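Side-chain contact in origin of replication complex subunit 1B (Arabidopsis thaliana, PDB 5HH7), which helps the origin recognition complex bind replication origins, and reads the histone H3 tail through the PHD and BAH domains that make up this fragment: residues A[138-143]-A[147-152]. Numbering follows the deposited sequence. Where two conformers were deposited one is given.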
loop_
_atom_site.group_PDB
_atom_site.type_symbol
_atom_site.label_atom_id
_atom_site.label_comp_id
_atom_site.label_asym_id
_atom_site.label_seq_id
_atom_site.Cartn_x
_atom_site.Cartn_y
_atom_site.Cartn_z
ATOM N N LYS A 138 4.789 -18.257 2.108
ATOM C CA LYS A 138 5.586 -19.151 2.944
ATOM C C LYS A 138 6.754 -18.380 3.550
ATOM O O LYS A 138 7.137 -17.329 3.042
ATOM C CB LYS A 138 6.134 -20.320 2.119
ATOM C CG LYS A 138 5.085 -21.183 1.435
ATOM C CD LYS A 138 4.301 -22.014 2.434
ATOM C CE LYS A 138 3.388 -22.999 1.720
ATOM N NZ LYS A 138 2.515 -22.304 0.730
ATOM N N LEU A 139 7.302 -18.903 4.643
ATOM C CA LEU A 139 8.554 -18.411 5.208
ATOM C C LEU A 139 9.440 -19.608 5.505
ATOM O O LEU A 139 8.963 -20.619 6.020
ATOM C CB LEU A 139 8.314 -17.642 6.508
ATOM C CG LEU A 139 7.471 -16.369 6.486
ATOM C CD1 LEU A 139 6.195 -16.584 7.280
ATOM C CD2 LEU A 139 8.264 -15.190 7.041
ATOM N N TRP A 140 10.726 -19.505 5.191
ATOM C CA TRP A 140 11.639 -20.595 5.517
ATOM C C TRP A 140 13.087 -20.163 5.694
ATOM O O TRP A 140 13.509 -19.110 5.209
ATOM C CB TRP A 140 11.556 -21.715 4.474
ATOM C CG TRP A 140 12.276 -21.429 3.188
ATOM C CD1 TRP A 140 13.581 -21.712 2.894
ATOM C CD2 TRP A 140 11.723 -20.822 2.014
ATOM N NE1 TRP A 140 13.875 -21.310 1.613
ATOM C CE2 TRP A 140 12.751 -20.762 1.051
ATOM C CE3 TRP A 140 10.460 -20.320 1.685
ATOM C CZ2 TRP A 140 12.555 -20.220 -0.219
ATOM C CZ3 TRP A 140 10.265 -19.784 0.423
ATOM C CH2 TRP A 140 11.308 -19.736 -0.512
ATOM N N LYS A 141 13.839 -20.997 6.403
ATOM C CA LYS A 141 15.274 -20.836 6.511
ATOM C C LYS A 141 15.931 -21.824 5.559
ATOM O O LYS A 141 15.639 -23.019 5.592
ATOM C CB LYS A 141 15.737 -21.097 7.946
ATOM C CG LYS A 141 17.228 -20.897 8.160
ATOM C CD LYS A 141 17.607 -21.075 9.622
ATOM C CE LYS A 141 17.268 -22.471 10.117
ATOM N NZ LYS A 141 17.684 -22.671 11.536
ATOM N N GLU A 142 16.803 -21.315 4.698
ATOM C CA GLU A 142 17.557 -22.159 3.785
ATOM C C GLU A 142 18.634 -22.887 4.588
ATOM O O GLU A 142 19.479 -22.253 5.215
ATOM C CB GLU A 142 18.183 -21.301 2.682
ATOM C CG GLU A 142 18.774 -22.080 1.516
ATOM C CD GLU A 142 17.720 -22.591 0.548
ATOM O OE1 GLU A 142 16.578 -22.084 0.577
ATOM O OE2 GLU A 142 18.039 -23.496 -0.252
ATOM N N VAL A 143 18.591 -24.216 4.581
ATOM C CA VAL A 143 19.485 -25.019 5.417
ATOM C C VAL A 143 20.966 -24.860 5.055
ATOM O O VAL A 143 21.827 -24.825 5.936
ATOM C CB VAL A 143 19.075 -26.517 5.409
ATOM C CG1 VAL A 143 20.169 -27.394 6.000
ATOM C CG2 VAL A 143 17.767 -26.709 6.167
ATOM N N VAL A 147 20.081 -18.616 5.529
ATOM C CA VAL A 147 19.399 -17.408 5.066
ATOM C C VAL A 147 17.881 -17.587 5.063
ATOM O O VAL A 147 17.375 -18.625 4.638
ATOM C CB VAL A 147 19.876 -17.012 3.652
ATOM C CG1 VAL A 147 19.076 -15.826 3.116
ATOM C CG2 VAL A 147 21.367 -16.701 3.667
ATOM N N TYR A 148 17.164 -16.576 5.546
ATOM C CA TYR A 148 15.704 -16.611 5.574
ATOM C C TYR A 148 15.077 -16.070 4.289
ATOM O O TYR A 148 15.540 -15.078 3.721
ATOM C CB TYR A 148 15.165 -15.855 6.791
ATOM C CG TYR A 148 15.239 -16.652 8.075
ATOM C CD1 TYR A 148 16.424 -16.739 8.794
ATOM C CD2 TYR A 148 14.125 -17.322 8.564
ATOM C CE1 TYR A 148 16.498 -17.470 9.968
ATOM C CE2 TYR A 148 14.189 -18.055 9.739
ATOM C CZ TYR A 148 15.377 -18.126 10.436
ATOM O OH TYR A 148 15.445 -18.855 11.603
ATOM N N TRP A 149 14.014 -16.734 3.848
ATOM C CA TRP A 149 13.334 -16.410 2.601
ATOM C C TRP A 149 11.830 -16.395 2.818
ATOM O O TRP A 149 11.330 -16.932 3.805
ATOM C CB TRP A 149 13.623 -17.477 1.546
ATOM C CG TRP A 149 15.013 -17.516 0.998
ATOM C CD1 TRP A 149 16.137 -17.971 1.629
ATOM C CD2 TRP A 149 15.421 -17.126 -0.318
ATOM N NE1 TRP A 149 17.223 -17.866 0.793
ATOM C CE2 TRP A 149 16.809 -17.350 -0.409
ATOM C CE3 TRP A 149 14.748 -16.593 -1.424
ATOM C CZ2 TRP A 149 17.538 -17.065 -1.562
ATOM C CZ3 TRP A 149 15.472 -16.309 -2.568
ATOM C CH2 TRP A 149 16.853 -16.547 -2.629
ATOM N N ILE A 150 11.110 -15.789 1.880
ATOM C CA ILE A 150 9.665 -15.957 1.806
ATOM C C ILE A 150 9.273 -16.384 0.401
ATOM O O ILE A 150 10.020 -16.166 -0.555
ATOM C CB ILE A 150 8.893 -14.643 2.108
ATOM C CG1 ILE A 150 9.252 -13.561 1.083
ATOM C CG2 ILE A 150 9.144 -14.168 3.533
ATOM C CD1 ILE A 150 8.318 -12.361 1.086
ATOM N N ARG A 151 8.116 -17.022 0.275
ATOM C CA ARG A 151 7.483 -17.166 -1.026
ATOM C C ARG A 151 6.493 -16.020 -1.153
ATOM O O ARG A 151 5.502 -15.970 -0.423
ATOM C CB ARG A 151 6.765 -18.510 -1.156
ATOM C CG ARG A 151 6.173 -18.748 -2.543
ATOM C CD ARG A 151 5.654 -20.166 -2.710
ATOM N NE ARG A 151 5.298 -20.451 -4.100
ATOM C CZ ARG A 151 4.084 -20.807 -4.507
ATOM N NH1 ARG A 151 3.099 -20.933 -3.629
ATOM N NH2 ARG A 151 3.857 -21.048 -5.791
ATOM N N ALA A 152 6.775 -15.091 -2.057
ATOM C CA ALA A 152 5.940 -13.913 -2.224
ATOM C C ALA A 152 4.850 -14.151 -3.257
ATOM O O ALA A 152 5.114 -14.697 -4.322
ATOM C CB ALA A 152 6.793 -12.722 -2.632
#
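Lys-138 and Arg-151 lie side by side on one face of an antiparallel beta hairpin in the BAH domain, with their CB atoms 3.8 Å apart. Their charged ends are near each other but do not touch, and Arg-151 NH1 forms a salt bridge with Asp-137. On the other face Leu-139 CD2 packs against Ile-150 CG2 at 3.8 Å. Trp-140 and Trp-149 are a hydrogen-bonded pair; the bond from Trp-149 N to Trp-140 O measures 2.8 Å. The chi1 of Trp-140 (77°) sets CG between the backbone N and the carbonyl carbon, and the indole leans across to the partner strand. Trp-149 CB sits over the face of the Trp-140 six-membered ring, 3.6 Å from the centroid, a CH-pi contact. The two indole planes are almost parallel, 6° apart, but slid so far that they barely overlap. With CG anti to the backbone N (chi1 -178°), the aliphatic part of Lys-141 crosses the Tyr-148 ring: CB lies over one face and CD meets OH. Glu-142 N bonds Val-147 O at 2.8 Å, near the turn. Glu-142 OE1 accepts a hydrogen bond from Trp-140 NE1 at 3.0 Å, in the indole plane. Arg-13 adds a cation-pi contact to Trp-140, which the carboxylate probably strengthens. With Trp-149 CB on one face and Glu-142 at its edge, the indole should rotate little.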